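Local atomic coordinates of acetyltransferase (Escherichia coli, PDB entry 7BYY), a protein that acetylates aminoacyl-tRNAs, probably glycyl-tRNA(Gly), with acetyl-CoA as donor, and is a GNAT-family toxin of a toxin-antitoxin system. Residues E124-I129 with L172-I177; D117-F122 with L153-L158. The protein carries 1 engineered substitution. All coordinates share one frame; numbering follows the deposited sequence.

Interaction 1 (E124-I129 with L172-I177); sequences EHVKII and LAIQHI
Val126 meets Ile174 and Ile177 in a small apolar contact between two helices. Ile174 carries one side of it and can be followed outward. The bond from CA to CB of Ile174 points neither toward nor away from the partner helix, and Ile174 CB lies 6.1 Å from Val126 CG1. The CG2 branch heads away from Val126. The other branch does the reaching: CG1 is anti to the backbone N (chi1 -177°), which carries the side chain toward Val126. Ile174 CG1 is still 5.5 Å from Val126 CG1. Only the tip arrives, with Ile174 CD1 at 4.2 Å from Val126 CG1. The two side chains run past each other in opposite directions, so they overlap near their ends. Ile174 also leans on Ile135 and His130.

Ile177, one turn later, supplies a second methyl. Ile177 CD1 lies 4.4 Å from the same Val126 CG1. One valine methyl thus serves both isoleucines; Ile174 CD1 and Ile177 CD1 are themselves 4.5 Å apart. No hydrogen bond crosses between the segments, and all three residues are buried. Val126 and Ile177 both also rest on Val138 of strand 137-142. Ala173 is the N-cap residue of helix 174-187, so the contact falls in its first turn. The arrangement is two helices packed side by side on one face of the central sheet of a GNAT alpha/beta fold.

Interaction 2 (D117-F122 with L153-L158); sequences DLLCDF and LGFVQL
Leu119 pushes its CD2 methyl between Leu153 and Phe155, and this is the dense part of the contact. Leu119 CD2 lies 3.5 Å from Leu153 CD1. Leu119 CD2 is also 4.0 Å from Leu153 CB, so it sits against both the start and one branch end of that side chain. The two leucines cross obliquely. With chi1 at -163°, Leu119 CG stands opposite the backbone N, which sends the side chain out from the helix toward the loop. Phe155 is met more lightly. Leu119 CD2 comes to the Phe155 ring at the edge, near the ring plane, 4.5 Å from Phe155 CE1. The faces of the ring are therefore not used by this leucine. Phe155 instead packs on Val138, Leu140, Met170 and Leu172, and Leu119 also touches Leu100, so the inner side of the contact merges with the sheet core. Phe122 points toward the loop too, but Phe122 CE2 stays 5.8 Å from Phe155 CZ, and the Phe122 ring packs on Val98, Leu100 and Val138.

The outer side is looser. Leu153 is partly exposed, and Leu153 CD2 is 5.2 Å from Leu119 CD2. Gly154 has a positive phi (118°), and the chain turns there between Leu153 and Phe155. Beyond this turn, Val156 pairs through its backbone with Phe171, and the chain joins the sheet edge as strand 156-157. The contact is wholly apolar. The loop follows helix 147-151 and ends in Leu-Gly-Phe, a sequence familiar from the C-terminal half of GNAT domains. Here it closes over the helix 114-132 side of the GNAT sheet.

The two contacts have centres about 10 Å apart and share helix 114-132. Interaction 2 uses its earlier part and interaction 1 its later part. Along the chain the order is 117-122, 124-129, 153-158, 172-177, so the segments alternate. The second segments each include residues of neighbouring strands, 156-157 and 168-173; segment 172-177 then runs on into helix 174-187. They also meet directly: Leu172 CB packs 3.5 Å from Phe155 CE2. Together the contacts bind one helix to the last part of the GNAT fold, first through a loop and then through helix 174-187. Near interaction 1 the helix also reaches the second subunit: His125 NE2 hydrogen-bonds to Ala132 O of that subunit.

Interaction 1 (E124-I129 with L172-I177)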
ATOM      1  N   GLU A 124       3.123  -1.182 -14.059  1.00 47.43           N
ATOM      2  CA  GLU A 124       2.706  -2.576 -13.964  1.00 49.63           C
ATOM      3  C   GLU A 124       2.798  -3.085 -12.534  1.00 45.13           C
ATOM      4  O   GLU A 124       1.972  -3.903 -12.110  1.00 45.01           O
ATOM      5  CB  GLU A 124       3.553  -3.446 -14.892  1.00 55.25           C
ATOM      6  CG  GLU A 124       2.927  -4.790 -15.202  1.00 62.71           C
ATOM      7  CD  GLU A 124       1.795  -4.679 -16.205  1.00 71.00           C
ATOM      8  OE1 GLU A 124       2.023  -4.099 -17.291  1.00 74.49           O
ATOM      9  OE2 GLU A 124       0.682  -5.171 -15.910  1.00 74.08           O
ATOM     10  N   HIS A 125       3.787  -2.614 -11.774  1.00 39.39           N
ATOM     11  CA  HIS A 125       3.884  -3.005 -10.375  1.00 37.53           C
ATOM     12  C   HIS A 125       2.810  -2.331  -9.531  1.00 36.43           C
ATOM     13  O   HIS A 125       2.308  -2.933  -8.573  1.00 36.11           O
ATOM     14  CB  HIS A 125       5.272  -2.675  -9.831  1.00 39.27           C
ATOM     15  CG  HIS A 125       5.603  -3.389  -8.561  1.00 39.72           C
ATOM     16  ND1 HIS A 125       5.881  -4.739  -8.517  1.00 40.82           N
ATOM     17  CD2 HIS A 125       5.687  -2.946  -7.284  1.00 40.29           C
ATOM     18  CE1 HIS A 125       6.132  -5.093  -7.270  1.00 41.56           C
ATOM     19  NE2 HIS A 125       6.021  -4.024  -6.501  1.00 39.87           N
ATOM     20  N   VAL A 126       2.450  -1.090  -9.869  1.00 32.65           N
ATOM     21  CA  VAL A 126       1.361  -0.411  -9.173  1.00 30.27           C
ATOM     22  C   VAL A 126       0.055  -1.172  -9.363  1.00 29.76           C
ATOM     23  O   VAL A 126      -0.759  -1.282  -8.437  1.00 28.50           O
ATOM     24  CB  VAL A 126       1.248   1.047  -9.655  1.00 33.19           C
ATOM     25  CG1 VAL A 126      -0.020   1.691  -9.121  1.00 33.13           C
ATOM     26  CG2 VAL A 126       2.463   1.838  -9.215  1.00 35.36           C
ATOM     27  N   LYS A 127      -0.159  -1.722 -10.563  1.00 30.80           N
ATOM     28  CA  LYS A 127      -1.348  -2.532 -10.802  1.00 34.02           C
ATOM     29  C   LYS A 127      -1.384  -3.738  -9.870  1.00 35.63           C
ATOM     30  O   LYS A 127      -2.438  -4.073  -9.315  1.00 36.54           O
ATOM     31  CB  LYS A 127      -1.394  -2.975 -12.265  1.00 36.39           C
ATOM     32  CG  LYS A 127      -2.581  -3.856 -12.635  1.00 34.86           C
ATOM     33  CD  LYS A 127      -2.662  -4.037 -14.143  1.00 37.89           C
ATOM     34  CE  LYS A 127      -3.437  -5.291 -14.520  1.00 42.12           C
ATOM     35  NZ  LYS A 127      -4.797  -5.319 -13.906  1.00 45.45           N
ATOM     36  N   ILE A 128      -0.238  -4.398  -9.680  1.00 33.84           N
ATOM     37  CA  ILE A 128      -0.162  -5.500  -8.726  1.00 32.70           C
ATOM     38  C   ILE A 128      -0.534  -5.011  -7.332  1.00 33.84           C
ATOM     39  O   ILE A 128      -1.327  -5.639  -6.619  1.00 34.70           O
ATOM     40  CB  ILE A 128       1.241  -6.133  -8.742  1.00 30.34           C
ATOM     41  CG1 ILE A 128       1.561  -6.704 -10.127  1.00 31.79           C
ATOM     42  CG2 ILE A 128       1.365  -7.192  -7.646  1.00 25.37           C
ATOM     43  CD1 ILE A 128       1.290  -8.186 -10.266  1.00 34.70           C
ATOM     44  N   ILE A 129       0.035  -3.875  -6.925  1.00 33.68           N
ATOM     45  CA  ILE A 129      -0.249  -3.336  -5.599  1.00 33.27           C
ATOM     46  C   ILE A 129      -1.734  -3.031  -5.457  1.00 35.68           C
ATOM     47  O   ILE A 129      -2.338  -3.282  -4.406  1.00 33.01           O
ATOM     48  CB  ILE A 129       0.617  -2.090  -5.342  1.00 25.40           C
ATOM     49  CG1 ILE A 129       2.096  -2.489  -5.302  1.00 23.51           C
ATOM     50  CG2 ILE A 129       0.183  -1.390  -4.066  1.00 23.87           C
ATOM     51  CD1 ILE A 129       3.052  -1.322  -5.256  1.00 23.67           C
ATOM     52  N   LEU A 172      -1.318  11.256 -10.336  1.00 40.83           N
ATOM     53  CA  LEU A 172      -1.866  10.516 -11.471  1.00 40.39           C
ATOM     54  C   LEU A 172      -2.829   9.470 -10.926  1.00 37.46           C
ATOM     55  O   LEU A 172      -2.406   8.542 -10.232  1.00 32.52           O
ATOM     56  CB  LEU A 172      -0.759   9.864 -12.297  1.00 39.23           C
ATOM     57  CG  LEU A 172      -1.205   9.074 -13.528  1.00 38.54           C
ATOM     58  CD1 LEU A 172      -1.983   9.966 -14.487  1.00 38.22           C
ATOM     59  CD2 LEU A 172      -0.004   8.452 -14.220  1.00 38.07           C
ATOM     60  N   ALA A 173      -4.114   9.616 -11.242  1.00 39.71           N
ATOM     61  CA  ALA A 173      -5.129   8.721 -10.707  1.00 38.69           C
ATOM     62  C   ALA A 173      -4.929   7.299 -11.227  1.00 41.78           C
ATOM     63  O   ALA A 173      -4.329   7.068 -12.281  1.00 44.56           O
ATOM     64  CB  ALA A 173      -6.527   9.225 -11.066  1.00 37.24           C
ATOM     65  N   ILE A 174      -5.452   6.334 -10.465  1.00 40.17           N
ATOM     66  CA  ILE A 174      -5.250   4.929 -10.805  1.00 36.13           C
ATOM     67  C   ILE A 174      -6.012   4.556 -12.072  1.00 35.25           C
ATOM     68  O   ILE A 174      -5.586   3.667 -12.820  1.00 32.16           O
ATOM     69  CB  ILE A 174      -5.646   4.028  -9.618  1.00 32.93           C
ATOM     70  CG1 ILE A 174      -5.363   2.558  -9.936  1.00 29.49           C
ATOM     71  CG2 ILE A 174      -7.112   4.228  -9.246  1.00 31.91           C
ATOM     72  CD1 ILE A 174      -3.937   2.288 -10.364  1.00 28.67           C
ATOM     73  N   GLN A 175      -7.138   5.222 -12.341  1.00 42.13           N
ATOM     74  CA  GLN A 175      -7.913   4.911 -13.538  1.00 47.24           C
ATOM     75  C   GLN A 175      -7.089   5.134 -14.802  1.00 45.73           C
ATOM     76  O   GLN A 175      -7.167   4.346 -15.752  1.00 45.94           O
ATOM     77  CB  GLN A 175      -9.189   5.755 -13.571  1.00 54.93           C
ATOM     78  CG  GLN A 175     -10.151   5.490 -12.416  1.00 61.80           C
ATOM     79  CD  GLN A 175      -9.789   6.262 -11.154  1.00 65.47           C
ATOM     80  OE1 GLN A 175      -8.960   7.172 -11.185  1.00 64.62           O
ATOM     81  NE2 GLN A 175     -10.411   5.897 -10.037  1.00 68.25           N
ATOM     82  N   HIS A 176      -6.277   6.192 -14.824  1.00 42.43           N
ATOM     83  CA  HIS A 176      -5.455   6.469 -15.996  1.00 42.09           C
ATOM     84  C   HIS A 176      -4.263   5.523 -16.095  1.00 37.55           C
ATOM     85  O   HIS A 176      -3.788   5.246 -17.202  1.00 37.52           O
ATOM     86  CB  HIS A 176      -4.985   7.926 -15.970  1.00 44.49           C
ATOM     87  CG  HIS A 176      -6.099   8.916 -15.808  1.00 46.07           C
ATOM     88  ND1 HIS A 176      -6.040   9.964 -14.915  1.00 47.03           N
ATOM     89  CD2 HIS A 176      -7.302   9.013 -16.423  1.00 47.37           C
ATOM     90  CE1 HIS A 176      -7.159  10.664 -14.987  1.00 48.17           C
ATOM     91  NE2 HIS A 176      -7.940  10.108 -15.894  1.00 48.21           N
ATOM     92  N   ILE A 177      -3.766   5.020 -14.965  1.00 36.42           N
ATOM     93  CA  ILE A 177      -2.658   4.071 -15.012  1.00 35.80           C
ATOM     94  C   ILE A 177      -3.125   2.736 -15.577  1.00 40.29           C
ATOM     95  O   ILE A 177      -2.439   2.123 -16.405  1.00 41.54           O
ATOM     96  CB  ILE A 177      -2.033   3.907 -13.615  1.00 30.32           C
ATOM     97  CG1 ILE A 177      -1.516   5.252 -13.106  1.00 30.63           C
ATOM     98  CG2 ILE A 177      -0.910   2.886 -13.649  1.00 29.21           C
ATOM     99  CD1 ILE A 177      -0.781   5.157 -11.794  1.00 29.52           C
TER

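Interaction 2 (D117-F122 with L153-L158)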
ATOM      1  N   ASP A 117      10.449   3.572 -19.975  1.00 44.86           N
ATOM      2  CA  ASP A 117      10.423   2.125 -19.796  1.00 43.04           C
ATOM      3  C   ASP A 117      10.367   1.755 -18.320  1.00 45.74           C
ATOM      4  O   ASP A 117       9.682   0.801 -17.933  1.00 45.01           O
ATOM      5  CB  ASP A 117      11.644   1.495 -20.462  1.00 43.77           C
ATOM      6  CG  ASP A 117      11.592   1.582 -21.971  1.00 47.08           C
ATOM      7  OD1 ASP A 117      10.534   1.972 -22.511  1.00 48.31           O
ATOM      8  OD2 ASP A 117      12.610   1.261 -22.618  1.00 49.59           O
ATOM      9  N   LEU A 118      11.079   2.508 -17.477  1.00 48.37           N
ATOM     10  CA  LEU A 118      11.005   2.278 -16.041  1.00 45.85           C
ATOM     11  C   LEU A 118       9.655   2.689 -15.474  1.00 44.25           C
ATOM     12  O   LEU A 118       9.167   2.061 -14.528  1.00 46.18           O
ATOM     13  CB  LEU A 118      12.123   3.034 -15.328  1.00 46.03           C
ATOM     14  CG  LEU A 118      13.163   2.126 -14.677  1.00 45.76           C
ATOM     15  CD1 LEU A 118      14.298   2.941 -14.110  1.00 45.35           C
ATOM     16  CD2 LEU A 118      12.532   1.239 -13.611  1.00 43.83           C
ATOM     17  N   LEU A 119       9.044   3.738 -16.027  1.00 37.90           N
ATOM     18  CA  LEU A 119       7.749   4.173 -15.518  1.00 36.38           C
ATOM     19  C   LEU A 119       6.652   3.175 -15.865  1.00 39.88           C
ATOM     20  O   LEU A 119       5.754   2.926 -15.053  1.00 39.29           O
ATOM     21  CB  LEU A 119       7.405   5.556 -16.063  1.00 29.90           C
ATOM     22  CG  LEU A 119       6.299   6.266 -15.283  1.00 30.00           C
ATOM     23  CD1 LEU A 119       6.804   6.720 -13.922  1.00 29.55           C
ATOM     24  CD2 LEU A 119       5.753   7.436 -16.071  1.00 31.34           C
ATOM     25  N   CYS A 120       6.704   2.592 -17.063  1.00 44.73           N
ATOM     26  CA  CYS A 120       5.702   1.595 -17.420  1.00 50.34           C
ATOM     27  C   CYS A 120       5.916   0.295 -16.655  1.00 52.40           C
ATOM     28  O   CYS A 120       4.944  -0.401 -16.339  1.00 53.02           O
ATOM     29  CB  CYS A 120       5.708   1.348 -18.928  1.00 56.99           C
ATOM     30  SG  CYS A 120       4.446   2.298 -19.826  1.00 63.75           S
ATOM     31  N   ASP A 121       7.168  -0.046 -16.339  1.00 56.33           N
ATOM     32  CA  ASP A 121       7.403  -1.187 -15.461  1.00 57.34           C
ATOM     33  C   ASP A 121       6.961  -0.881 -14.036  1.00 53.76           C
ATOM     34  O   ASP A 121       6.528  -1.784 -13.312  1.00 53.86           O
ATOM     35  CB  ASP A 121       8.878  -1.591 -15.491  1.00 62.51           C
ATOM     36  CG  ASP A 121       9.261  -2.304 -16.776  1.00 68.79           C
ATOM     37  OD1 ASP A 121      10.378  -2.063 -17.283  1.00 70.96           O
ATOM     38  OD2 ASP A 121       8.440  -3.100 -17.283  1.00 71.29           O
ATOM     39  N   PHE A 122       7.056   0.384 -13.623  1.00 48.08           N
ATOM     40  CA  PHE A 122       6.539   0.777 -12.318  1.00 42.04           C
ATOM     41  C   PHE A 122       5.015   0.796 -12.315  1.00 41.17           C
ATOM     42  O   PHE A 122       4.387   0.427 -11.317  1.00 39.73           O
ATOM     43  CB  PHE A 122       7.102   2.145 -11.931  1.00 39.72           C
ATOM     44  CG  PHE A 122       6.418   2.773 -10.755  1.00 37.61           C
ATOM     45  CD1 PHE A 122       6.634   2.291  -9.473  1.00 38.11           C
ATOM     46  CD2 PHE A 122       5.563   3.850 -10.927  1.00 33.94           C
ATOM     47  CE1 PHE A 122       6.006   2.870  -8.387  1.00 38.45           C
ATOM     48  CE2 PHE A 122       4.933   4.431  -9.848  1.00 33.97           C
ATOM     49  CZ  PHE A 122       5.157   3.943  -8.575  1.00 37.00           C
ATOM     50  N   LEU A 153       3.338  12.202 -19.255  1.00 48.71           N
ATOM     51  CA  LEU A 153       2.832  10.841 -19.158  1.00 43.12           C
ATOM     52  C   LEU A 153       1.647  10.743 -18.201  1.00 42.97           C
ATOM     53  O   LEU A 153       1.386   9.680 -17.635  1.00 45.52           O
ATOM     54  CB  LEU A 153       3.946   9.880 -18.747  1.00 36.97           C
ATOM     55  CG  LEU A 153       5.215  10.000 -19.595  1.00 38.13           C
ATOM     56  CD1 LEU A 153       6.426   9.535 -18.824  1.00 35.94           C
ATOM     57  CD2 LEU A 153       5.078   9.223 -20.894  1.00 40.34           C
ATOM     58  N   GLY A 154       0.922  11.849 -18.006  1.00 39.80           N
ATOM     59  CA  GLY A 154      -0.370  11.839 -17.340  1.00 42.01           C
ATOM     60  C   GLY A 154      -0.425  12.656 -16.063  1.00 43.48           C
ATOM     61  O   GLY A 154      -1.501  13.131 -15.685  1.00 44.53           O
ATOM     62  N   PHE A 155       0.709  12.818 -15.384  1.00 42.41           N
ATOM     63  CA  PHE A 155       0.706  13.471 -14.079  1.00 40.84           C
ATOM     64  C   PHE A 155       0.280  14.929 -14.200  1.00 40.31           C
ATOM     65  O   PHE A 155       0.737  15.654 -15.089  1.00 41.53           O
ATOM     66  CB  PHE A 155       2.087  13.371 -13.434  1.00 39.69           C
ATOM     67  CG  PHE A 155       2.405  12.009 -12.887  1.00 39.06           C
ATOM     68  CD1 PHE A 155       2.974  11.040 -13.695  1.00 39.06           C
ATOM     69  CD2 PHE A 155       2.141  11.700 -11.563  1.00 39.37           C
ATOM     70  CE1 PHE A 155       3.276   9.787 -13.193  1.00 39.16           C
ATOM     71  CE2 PHE A 155       2.438  10.448 -11.053  1.00 37.15           C
ATOM     72  CZ  PHE A 155       3.007   9.490 -11.869  1.00 37.48           C
ATOM     73  N   VAL A 156      -0.607  15.354 -13.305  1.00 40.99           N
ATOM     74  CA  VAL A 156      -1.082  16.731 -13.237  1.00 44.52           C
ATOM     75  C   VAL A 156      -0.457  17.393 -12.015  1.00 47.51           C
ATOM     76  O   VAL A 156      -0.464  16.821 -10.918  1.00 47.77           O
ATOM     77  CB  VAL A 156      -2.620  16.799 -13.185  1.00 44.52           C
ATOM     78  CG1 VAL A 156      -3.170  15.817 -12.163  1.00 42.91           C
ATOM     79  CG2 VAL A 156      -3.081  18.209 -12.863  1.00 46.97           C
ATOM     80  N   GLN A 157       0.098  18.586 -12.209  1.00 48.85           N
ATOM     81  CA  GLN A 157       0.731  19.294 -11.107  1.00 47.05           C
ATOM     82  C   GLN A 157      -0.325  19.880 -10.177  1.00 47.01           C
ATOM     83  O   GLN A 157      -1.324  20.451 -10.623  1.00 48.96           O
ATOM     84  CB  GLN A 157       1.643  20.399 -11.637  1.00 47.19           C
ATOM     85  CG  GLN A 157       2.459  21.091 -10.562  1.00 50.26           C
ATOM     86  CD  GLN A 157       3.549  21.972 -11.133  1.00 52.49           C
ATOM     87  OE1 GLN A 157       3.934  21.830 -12.295  1.00 52.34           O
ATOM     88  NE2 GLN A 157       4.048  22.898 -10.319  1.00 54.57           N
ATOM     89  N   LEU A 158      -0.099  19.735  -8.874  1.00 46.36           N
ATOM     90  CA  LEU A 158      -1.055  20.186  -7.871  1.00 48.78           C
ATOM     91  C   LEU A 158      -0.765  21.582  -7.341  1.00 53.69           C
ATOM     92  O   LEU A 158      -1.692  22.265  -6.892  1.00 55.18           O
ATOM     93  CB  LEU A 158      -1.090  19.201  -6.696  1.00 47.93           C
ATOM     94  CG  LEU A 158      -1.442  17.756  -7.066  1.00 47.10           C
ATOM     95  CD1 LEU A 158      -0.858  16.775  -6.056  1.00 45.13           C
ATOM     96  CD2 LEU A 158      -2.951  17.583  -7.180  1.00 47.26           C
TER